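Local coordinates for protein cAMP factor (Mobiluncus curtisii, PDB 6JLC) that probably acts as a secreted pore-forming toxin that takes part in the co-haemolytic CAMP reaction on red-cell membranes, at residues S30-S38 with I152-K160; L44-L55 with I71-I81. One frame throughout, in Å; residues are numbered along the deposited sequence.

Contact 1. Residues S30-S38 with I152-K160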
loop_
_atom_site.group_PDB
_atom_site.type_symbol
_atom_site.label_atom_id
_atom_site.label_comp_id
_atom_site.label_asym_id
_atom_site.label_seq_id
_atom_site.Cartn_x
_atom_site.Cartn_y
_atom_site.Cartn_z
ATOM N N SER A 30 2.478 2.188 5.050
ATOM C CA SER A 30 2.382 3.449 5.775
ATOM C C SER A 30 1.034 4.125 5.539
ATOM O O SER A 30 0.444 4.693 6.463
ATOM C CB SER A 30 3.531 4.361 5.345
ATOM O OG SER A 30 3.206 5.723 5.524
ATOM N N GLU A 31 0.526 4.064 4.308
ATOM C CA GLU A 31 -0.721 4.752 3.992
ATOM C C GLU A 31 -1.956 3.926 4.335
ATOM O O GLU A 31 -3.031 4.495 4.567
ATOM C CB GLU A 31 -0.749 5.126 2.510
ATOM C CG GLU A 31 0.086 6.335 2.163
ATOM C CD GLU A 31 0.467 6.351 0.700
ATOM O OE1 GLU A 31 0.109 5.386 -0.010
ATOM O OE2 GLU A 31 1.108 7.329 0.257
ATOM N N GLU A 32 -1.848 2.594 4.353
ATOM C CA GLU A 32 -3.009 1.732 4.556
ATOM C C GLU A 32 -2.669 0.629 5.560
ATOM O O GLU A 32 -2.731 -0.555 5.242
ATOM C CB GLU A 32 -3.474 1.148 3.218
ATOM C CG GLU A 32 -3.626 2.214 2.110
ATOM C CD GLU A 32 -4.790 1.956 1.164
ATOM O OE1 GLU A 32 -4.555 1.835 -0.058
ATOM O OE2 GLU A 32 -5.942 1.873 1.643
ATOM N N PRO A 33 -2.339 1.009 6.803
ATOM C CA PRO A 33 -1.793 0.008 7.751
ATOM C C PRO A 33 -2.751 -1.114 8.105
ATOM O O PRO A 33 -2.300 -2.209 8.468
ATOM C CB PRO A 33 -1.456 0.855 8.989
ATOM C CG PRO A 33 -2.355 2.053 8.885
ATOM C CD PRO A 33 -2.447 2.348 7.412
ATOM N N LYS A 34 -4.057 -0.875 8.040
ATOM C CA LYS A 34 -5.044 -1.889 8.374
ATOM C C LYS A 34 -5.507 -2.679 7.153
ATOM O O LYS A 34 -6.478 -3.436 7.256
ATOM C CB LYS A 34 -6.242 -1.240 9.075
ATOM C CG LYS A 34 -5.931 -0.647 10.455
ATOM C CD LYS A 34 -7.150 0.101 11.002
ATOM C CE LYS A 34 -6.958 0.534 12.449
ATOM N NZ LYS A 34 -8.146 1.289 12.953
ATOM N N ALA A 35 -4.840 -2.522 6.007
ATOM C CA ALA A 35 -5.250 -3.235 4.803
ATOM C C ALA A 35 -5.216 -4.740 5.025
ATOM O O ALA A 35 -4.377 -5.263 5.759
ATOM C CB ALA A 35 -4.365 -2.855 3.622
ATOM N N ASP A 36 -6.159 -5.438 4.384
ATOM C CA ASP A 36 -6.207 -6.893 4.488
ATOM C C ASP A 36 -4.926 -7.537 3.959
ATOM O O ASP A 36 -4.481 -8.566 4.483
ATOM C CB ASP A 36 -7.434 -7.418 3.732
ATOM C CG ASP A 36 -8.747 -6.899 4.310
ATOM O OD1 ASP A 36 -9.235 -7.498 5.293
ATOM O OD2 ASP A 36 -9.280 -5.887 3.796
ATOM N N TRP A 37 -4.307 -6.934 2.940
ATOM C CA TRP A 37 -3.104 -7.508 2.348
ATOM C C TRP A 37 -1.870 -7.400 3.246
ATOM O O TRP A 37 -0.881 -8.098 2.996
ATOM C CB TRP A 37 -2.823 -6.848 0.995
ATOM C CG TRP A 37 -2.688 -5.346 1.033
ATOM C CD1 TRP A 37 -1.747 -4.617 1.715
ATOM C CD2 TRP A 37 -3.514 -4.389 0.346
ATOM N NE1 TRP A 37 -1.943 -3.270 1.498
ATOM C CE2 TRP A 37 -3.017 -3.103 0.661
ATOM C CE3 TRP A 37 -4.628 -4.493 -0.501
ATOM C CZ2 TRP A 37 -3.600 -1.929 0.165
ATOM C CZ3 TRP A 37 -5.201 -3.325 -1.001
ATOM C CH2 TRP A 37 -4.682 -2.061 -0.668
ATOM N N SER A 38 -1.894 -6.562 4.285
ATOM C CA SER A 38 -0.688 -6.272 5.054
ATOM C C SER A 38 -0.525 -7.161 6.283
ATOM O O SER A 38 0.407 -6.942 7.072
ATOM C CB SER A 38 -0.674 -4.796 5.472
ATOM O OG SER A 38 -1.758 -4.512 6.330
ATOM N N ILE A 152 -11.838 0.283 4.751
ATOM C CA ILE A 152 -10.629 0.950 5.229
ATOM C C ILE A 152 -9.893 1.629 4.079
ATOM O O ILE A 152 -9.164 2.604 4.290
ATOM C CB ILE A 152 -9.715 -0.046 5.960
ATOM C CG1 ILE A 152 -9.160 -1.019 4.943
ATOM C CG2 ILE A 152 -10.467 -0.779 7.053
ATOM C CD1 ILE A 152 -7.761 -1.243 5.147
ATOM N N TYR A 153 -10.073 1.143 2.845
ATOM C CA TYR A 153 -9.413 1.770 1.701
ATOM C C TYR A 153 -9.991 3.155 1.421
ATOM O O TYR A 153 -9.243 4.091 1.123
ATOM C CB TYR A 153 -9.515 0.853 0.478
ATOM C CG TYR A 153 -9.089 -0.532 0.892
ATOM C CD1 TYR A 153 -7.742 -0.865 0.942
ATOM C CD2 TYR A 153 -10.021 -1.467 1.333
ATOM C CE1 TYR A 153 -7.337 -2.119 1.379
ATOM C CE2 TYR A 153 -9.624 -2.716 1.775
ATOM C CZ TYR A 153 -8.280 -3.037 1.789
ATOM O OH TYR A 153 -7.883 -4.287 2.219
ATOM N N VAL A 154 -11.310 3.308 1.546
ATOM C CA VAL A 154 -11.930 4.626 1.405
ATOM C C VAL A 154 -11.546 5.519 2.582
ATOM O O VAL A 154 -11.236 6.704 2.407
ATOM C CB VAL A 154 -13.461 4.483 1.271
ATOM C CG1 VAL A 154 -14.150 5.857 1.341
ATOM C CG2 VAL A 154 -13.817 3.802 -0.039
ATOM N N LYS A 155 -11.591 4.970 3.799
ATOM C CA LYS A 155 -11.145 5.702 4.985
ATOM C C LYS A 155 -9.698 6.159 4.855
ATOM O O LYS A 155 -9.340 7.236 5.351
ATOM C CB LYS A 155 -11.305 4.828 6.231
ATOM C CG LYS A 155 -12.716 4.804 6.814
ATOM C CD LYS A 155 -13.101 6.169 7.373
ATOM C CE LYS A 155 -14.497 6.170 8.002
ATOM N NZ LYS A 155 -14.477 5.466 9.314
ATOM N N ASP A 156 -8.847 5.359 4.202
ATOM C CA ASP A 156 -7.462 5.780 4.011
ATOM C C ASP A 156 -7.361 6.966 3.060
ATOM O O ASP A 156 -6.484 7.816 3.236
ATOM C CB ASP A 156 -6.615 4.602 3.520
ATOM C CG ASP A 156 -6.423 3.522 4.603
ATOM O OD1 ASP A 156 -6.518 3.852 5.805
ATOM O OD2 ASP A 156 -6.187 2.340 4.259
ATOM N N LEU A 157 -8.245 7.055 2.058
ATOM C CA LEU A 157 -8.267 8.239 1.195
ATOM C C LEU A 157 -8.652 9.490 1.987
ATOM O O LEU A 157 -8.081 10.570 1.786
ATOM C CB LEU A 157 -9.236 8.018 0.032
ATOM C CG LEU A 157 -9.246 9.083 -1.070
ATOM C CD1 LEU A 157 -7.904 9.144 -1.781
ATOM C CD2 LEU A 157 -10.375 8.828 -2.069
ATOM N N LEU A 158 -9.568 9.365 2.924
ATOM C CA LEU A 158 -9.971 10.467 3.774
ATOM C C LEU A 158 -8.807 10.852 4.696
ATOM O O LEU A 158 -8.512 11.987 4.889
ATOM C CB LEU A 158 -11.178 10.104 4.585
ATOM C CG LEU A 158 -11.598 11.070 5.657
ATOM C CD1 LEU A 158 -11.707 12.477 5.133
ATOM C CD2 LEU A 158 -12.848 10.645 6.348
ATOM N N ASN A 159 -8.148 9.854 5.234
ATOM C CA ASN A 159 -7.013 10.099 6.100
ATOM C C ASN A 159 -5.914 10.801 5.362
ATOM O O ASN A 159 -5.294 11.666 5.875
ATOM C CB ASN A 159 -6.513 8.833 6.759
ATOM C CG ASN A 159 -5.845 9.103 8.086
ATOM O OD1 ASN A 159 -4.963 8.405 8.510
ATOM N ND2 ASN A 159 -6.275 10.120 8.719
ATOM N N LYS A 160 -5.687 10.405 4.127
ATOM C CA LYS A 160 -4.685 11.088 3.313
ATOM C C LYS A 160 -5.034 12.561 3.122
ATOM O O LYS A 160 -4.157 13.432 3.209
ATOM C CB LYS A 160 -4.541 10.389 1.960
ATOM C CG LYS A 160 -3.194 10.635 1.285
ATOM C CD LYS A 160 -2.896 9.591 0.214
ATOM C CE LYS A 160 -2.627 8.220 0.833
ATOM N NZ LYS A 160 -3.162 7.112 -0.005
HETATM O O HOH W 1 -3.840 7.032 3.781
HETATM O O HOH W 2 -2.553 4.149 -1.125
HETATM O O HOH W 3 -5.512 1.453 7.234
#

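Contact 2. Residues L44-L55 with I71-I81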
loop_
_atom_site.group_PDB
_atom_site.type_symbol
_atom_site.label_atom_id
_atom_site.label_comp_id
_atom_site.label_asym_id
_atom_site.label_seq_id
_atom_site.Cartn_x
_atom_site.Cartn_y
_atom_site.Cartn_z
ATOM N N LEU A 44 7.167 -11.003 5.231
ATOM C CA LEU A 44 7.622 -10.704 3.873
ATOM C C LEU A 44 8.942 -9.939 3.881
ATOM O O LEU A 44 9.870 -10.267 3.127
ATOM C CB LEU A 44 6.546 -9.903 3.140
ATOM C CG LEU A 44 6.875 -9.486 1.705
ATOM C CD1 LEU A 44 7.324 -10.680 0.859
ATOM C CD2 LEU A 44 5.663 -8.782 1.069
ATOM N N PHE A 45 9.034 -8.893 4.711
ATOM C CA PHE A 45 10.246 -8.074 4.725
ATOM C C PHE A 45 11.438 -8.860 5.260
ATOM O O PHE A 45 12.563 -8.716 4.762
ATOM C CB PHE A 45 10.024 -6.799 5.551
ATOM C CG PHE A 45 8.949 -5.876 4.996
ATOM C CD1 PHE A 45 8.758 -5.740 3.625
ATOM C CD2 PHE A 45 8.144 -5.131 5.852
ATOM C CE1 PHE A 45 7.771 -4.891 3.117
ATOM C CE2 PHE A 45 7.166 -4.279 5.358
ATOM C CZ PHE A 45 6.976 -4.153 3.990
ATOM N N ALA A 46 11.213 -9.696 6.275
ATOM C CA ALA A 46 12.294 -10.529 6.782
ATOM C C ALA A 46 12.764 -11.515 5.720
ATOM O O ALA A 46 13.968 -11.754 5.578
ATOM C CB ALA A 46 11.840 -11.271 8.046
ATOM N N THR A 47 11.826 -12.106 4.971
ATOM C CA THR A 47 12.203 -13.018 3.896
ATOM C C THR A 47 12.981 -12.286 2.814
ATOM O O THR A 47 13.951 -12.818 2.262
ATOM C CB THR A 47 10.953 -13.675 3.304
ATOM O OG1 THR A 47 10.275 -14.400 4.329
ATOM C CG2 THR A 47 11.319 -14.642 2.195
ATOM N N ALA A 48 12.565 -11.059 2.496
ATOM C CA ALA A 48 13.257 -10.286 1.471
ATOM C C ALA A 48 14.705 -10.047 1.864
ATOM O O ALA A 48 15.617 -10.121 1.029
ATOM C CB ALA A 48 12.529 -8.958 1.256
ATOM N N THR A 49 14.932 -9.792 3.154
ATOM C CA THR A 49 16.286 -9.618 3.655
ATOM C C THR A 49 17.105 -10.892 3.516
ATOM O O THR A 49 18.267 -10.847 3.096
ATOM C CB THR A 49 16.219 -9.156 5.109
ATOM O OG1 THR A 49 15.542 -7.894 5.149
ATOM C CG2 THR A 49 17.615 -8.988 5.668
ATOM N N GLU A 50 16.524 -12.039 3.869
ATOM C CA GLU A 50 17.246 -13.295 3.703
ATOM C C GLU A 50 17.561 -13.542 2.236
ATOM O O GLU A 50 18.644 -14.037 1.901
ATOM C CB GLU A 50 16.421 -14.454 4.277
ATOM C CG GLU A 50 16.277 -14.372 5.775
ATOM C CD GLU A 50 15.401 -15.468 6.361
ATOM O OE1 GLU A 50 14.814 -16.270 5.595
ATOM O OE2 GLU A 50 15.297 -15.510 7.602
ATOM N N LEU A 51 16.617 -13.216 1.352
ATOM C CA LEU A 51 16.817 -13.460 -0.071
ATOM C C LEU A 51 17.943 -12.582 -0.629
ATOM O O LEU A 51 18.819 -13.068 -1.356
ATOM C CB LEU A 51 15.497 -13.221 -0.811
ATOM C CG LEU A 51 15.349 -13.622 -2.270
ATOM C CD1 LEU A 51 15.718 -15.075 -2.435
ATOM C CD2 LEU A 51 13.910 -13.377 -2.719
ATOM N N THR A 52 17.969 -11.301 -0.266
ATOM C CA THR A 52 19.023 -10.451 -0.810
ATOM C C THR A 52 20.376 -10.795 -0.202
ATOM O O THR A 52 21.404 -10.651 -0.869
ATOM C CB THR A 52 18.682 -8.969 -0.611
ATOM O OG1 THR A 52 18.489 -8.700 0.772
ATOM C CG2 THR A 52 17.399 -8.593 -1.370
ATOM N N GLN A 53 20.401 -11.285 1.041
ATOM C CA GLN A 53 21.661 -11.739 1.627
ATOM C C GLN A 53 22.201 -12.954 0.885
ATOM O O GLN A 53 23.412 -13.065 0.654
ATOM C CB GLN A 53 21.470 -12.060 3.115
ATOM C CG GLN A 53 21.545 -10.829 4.022
ATOM C CD GLN A 53 20.889 -11.035 5.384
ATOM O OE1 GLN A 53 20.324 -12.096 5.673
ATOM N NE2 GLN A 53 20.960 -10.008 6.229
ATOM N N SER A 54 21.320 -13.882 0.509
ATOM C CA SER A 54 21.757 -15.027 -0.278
ATOM C C SER A 54 22.217 -14.587 -1.662
ATOM O O SER A 54 23.199 -15.120 -2.197
ATOM C CB SER A 54 20.632 -16.049 -0.398
ATOM O OG SER A 54 21.087 -17.190 -1.096
ATOM N N LEU A 55 21.508 -13.630 -2.261
ATOM C CA LEU A 55 21.931 -13.108 -3.559
ATOM C C LEU A 55 23.237 -12.336 -3.445
ATOM O O LEU A 55 24.071 -12.378 -4.360
ATOM C CB LEU A 55 20.841 -12.216 -4.142
ATOM C CG LEU A 55 19.612 -12.956 -4.695
ATOM C CD1 LEU A 55 18.426 -12.012 -4.743
ATOM C CD2 LEU A 55 19.895 -13.526 -6.057
ATOM N N ILE A 71 15.887 -19.574 -5.937
ATOM C CA ILE A 71 16.134 -18.196 -5.511
ATOM C C ILE A 71 15.452 -17.217 -6.462
ATOM O O ILE A 71 14.901 -16.192 -6.034
ATOM C CB ILE A 71 17.651 -17.929 -5.398
ATOM C CG1 ILE A 71 18.265 -18.714 -4.226
ATOM C CG2 ILE A 71 17.934 -16.453 -5.184
ATOM C CD1 ILE A 71 18.011 -18.096 -2.830
ATOM N N MET A 72 15.467 -17.512 -7.763
ATOM C CA MET A 72 14.861 -16.598 -8.725
ATOM C C MET A 72 13.337 -16.685 -8.692
ATOM O O MET A 72 12.656 -15.682 -8.929
ATOM C CB MET A 72 15.388 -16.878 -10.138
ATOM C CG MET A 72 16.809 -16.404 -10.383
ATOM S SD MET A 72 17.092 -14.698 -9.835
ATOM C CE MET A 72 15.895 -13.800 -10.818
ATOM N N ALA A 73 12.783 -17.873 -8.427
ATOM C CA ALA A 73 11.336 -17.972 -8.248
ATOM C C ALA A 73 10.882 -17.169 -7.028
ATOM O O ALA A 73 9.863 -16.467 -7.085
ATOM C CB ALA A 73 10.913 -19.446 -8.134
ATOM N N ARG A 74 11.632 -17.239 -5.918
ATOM C CA ARG A 74 11.293 -16.404 -4.763
ATOM C C ARG A 74 11.405 -14.923 -5.110
ATOM O O ARG A 74 10.573 -14.108 -4.688
ATOM C CB ARG A 74 12.185 -16.732 -3.558
ATOM C CG ARG A 74 11.943 -18.110 -2.919
ATOM C CD ARG A 74 12.614 -18.254 -1.528
ATOM N NE ARG A 74 12.871 -19.658 -1.122
ATOM C CZ ARG A 74 12.073 -20.393 -0.354
ATOM N NH1 ARG A 74 10.930 -19.904 0.096
ATOM N NH2 ARG A 74 12.409 -21.637 -0.041
ATOM N N THR A 75 12.441 -14.560 -5.879
ATOM C CA THR A 75 12.624 -13.174 -6.306
ATOM C C THR A 75 11.435 -12.706 -7.132
ATOM O O THR A 75 10.858 -11.645 -6.866
ATOM C CB THR A 75 13.925 -13.040 -7.108
ATOM O OG1 THR A 75 15.046 -13.316 -6.254
ATOM C CG2 THR A 75 14.067 -11.646 -7.687
ATOM N N HIS A 76 11.054 -13.489 -8.147
ATOM C CA HIS A 76 9.909 -13.117 -8.971
ATOM C C HIS A 76 8.637 -12.990 -8.143
ATOM O O HIS A 76 7.808 -12.116 -8.413
ATOM C CB HIS A 76 9.712 -14.123 -10.103
ATOM C CG HIS A 76 10.873 -14.172 -11.041
ATOM N ND1 HIS A 76 11.362 -15.350 -11.572
ATOM C CD2 HIS A 76 11.683 -13.190 -11.504
ATOM C CE1 HIS A 76 12.398 -15.084 -12.345
ATOM N NE2 HIS A 76 12.620 -13.779 -12.315
ATOM N N LEU A 77 8.464 -13.844 -7.128
ATOM C CA LEU A 77 7.234 -13.770 -6.338
ATOM C C LEU A 77 7.199 -12.512 -5.463
ATOM O O LEU A 77 6.154 -11.856 -5.350
ATOM C CB LEU A 77 7.067 -15.036 -5.493
ATOM C CG LEU A 77 5.796 -15.137 -4.627
ATOM C CD1 LEU A 77 4.512 -14.902 -5.429
ATOM C CD2 LEU A 77 5.743 -16.527 -3.978
ATOM N N ILE A 78 8.326 -12.150 -4.843
ATOM C CA ILE A 78 8.347 -10.902 -4.083
ATOM C C ILE A 78 8.031 -9.720 -4.990
ATOM O O ILE A 78 7.242 -8.838 -4.627
ATOM C CB ILE A 78 9.693 -10.734 -3.353
ATOM C CG1 ILE A 78 9.774 -11.786 -2.239
ATOM C CG2 ILE A 78 9.798 -9.338 -2.748
ATOM C CD1 ILE A 78 10.950 -11.651 -1.316
ATOM N N VAL A 79 8.602 -9.700 -6.201
ATOM C CA VAL A 79 8.310 -8.612 -7.131
ATOM C C VAL A 79 6.827 -8.586 -7.461
ATOM O O VAL A 79 6.197 -7.523 -7.503
ATOM C CB VAL A 79 9.180 -8.748 -8.396
ATOM C CG1 VAL A 79 8.670 -7.846 -9.517
ATOM C CG2 VAL A 79 10.640 -8.456 -8.047
ATOM N N GLU A 80 6.240 -9.768 -7.670
ATOM C CA GLU A 80 4.827 -9.857 -8.016
ATOM C C GLU A 80 3.944 -9.388 -6.873
ATOM O O GLU A 80 2.899 -8.769 -7.109
ATOM C CB GLU A 80 4.466 -11.296 -8.384
ATOM C CG GLU A 80 3.139 -11.397 -9.143
ATOM C CD GLU A 80 3.260 -10.819 -10.543
ATOM O OE1 GLU A 80 4.376 -10.880 -11.101
ATOM O OE2 GLU A 80 2.251 -10.321 -11.087
ATOM N N ILE A 81 4.313 -9.728 -5.636
ATOM C CA ILE A 81 3.552 -9.240 -4.492
ATOM C C ILE A 81 3.566 -7.718 -4.479
ATOM O O ILE A 81 2.529 -7.066 -4.293
ATOM C CB ILE A 81 4.118 -9.817 -3.185
ATOM C CG1 ILE A 81 3.880 -11.339 -3.112
ATOM C CG2 ILE A 81 3.475 -9.128 -1.987
ATOM C CD1 ILE A 81 4.694 -11.997 -2.038
#

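Contact 1. Residues S30-S38 with I152-K160
Where the helical bundle that holds helix 8-31 meets helix 152-173, the type I beta turn E32-A35 and the short 3-10 segment after it lie against the first turns of the latter helix; Y153 makes the largest share, with I152, D156 and K160 beside it. The Y153 hydroxyl donates to D36 OD2 (OH to OD2 2.6 Å), meeting the carboxylate on its anti side and 15° out of its plane; Q97 also bonds this oxygen. Y153 CE1 lies over one face of the W37 indole, 3.4 Å from W37 CH2, the two rings meeting obliquely with planes at 45°, while H100 stacks on the tyrosine. I152 turns CG1 in between its own backbone N and carbonyl carbon (chi1 69°), which carries CD1 to the turn, 4.1 Å from A35 CB. Acid meets acid beside the tyrosine: at 2.7 Å, E32 OE2 and D156 OD2 are close enough that one of the two probably holds a proton; their carboxylate planes are nearly perpendicular. At the helix end E31 pairs with K160 by a long salt bridge, OE1 to NZ 3.7 Å. Water completes the seam: one molecule donates to both E31 O and D156 O, and another accepts from K34 N at 2.9 Å while donating to D156 OD1.

Contact 2. Residues L44-L55 with I71-I81
L51 of helix 41-59 enters helix 68-91 as a knob into a hole formed by I71, R74, T75 and I78, the centre of an all-helical bundle contact in which the two short segments run roughly antiparallel, at 138°, with axes 10.7 Å apart. With CG anti to the backbone N (chi1 -170°), the leucine sends its two methyls to different walls: L51 CD2 drops to the backbone at T75 N (3.7 Å) and meets I78 CD1 tip to tip, while CD1 slides past I71, 3.8 Å from I71 CG2. This is the tight part. L55 packs beside it, its CD2 3.6 Å from I71 CG2 and its CD1 next to the T75 hydroxyl. That hydroxyl is spent within its own helix, donating to I71 O (OG1 to O 2.9 Å) from the face of the carbonyl plane opposite to T75 N, so it offers the leucines a group whose proton is already engaged.

Toward the other end the fit is more open. A48 meets I78 CD1 with its CA and its methyl, A48 CB at 4.0 Å, and L44 slides alongside I78 and I81, with L44 CD2 3.8 Å from I81 CG2. Helix 8-31 adds V22 to A48 and I15 to L55. The more solvent-accessible margin is at S54, whose OG rests 3.6 Å from I71 CD1, and at R74, which lends its CB to L51 but carries its guanidinium away to V114 O and N116 O. No hydrogen bond joins the two segments: the contact coheres through buried aliphatic surface, with the T75 hydroxyl bonded within its own helix and the R74 guanidinium turned to other parts of the chain.

Overall arrangement
The two contacts do different jobs in this all-helical chain, the C-terminal part of the CAMP factor. Contact 2 joins helices 41-59 and 68-91 within the bundle, and helix 8-31 packs on the first of them; contact 1 ties the turn leaving helix 8-31 to helix 152-173, beyond that bundle. Contact 2 falls within the span between the two halves of contact 1. Their centres are 25 Å apart and their nearest atoms about 7 Å, without touching, yet helix 68-91 serves both: its V85, S88 and A89 pack against W37. Contact 1 lies about 8 Å from the chain centre and mixes polar, water-bridged and aromatic contacts, whereas contact 2, about 18 Å out, is chiefly aliphatic.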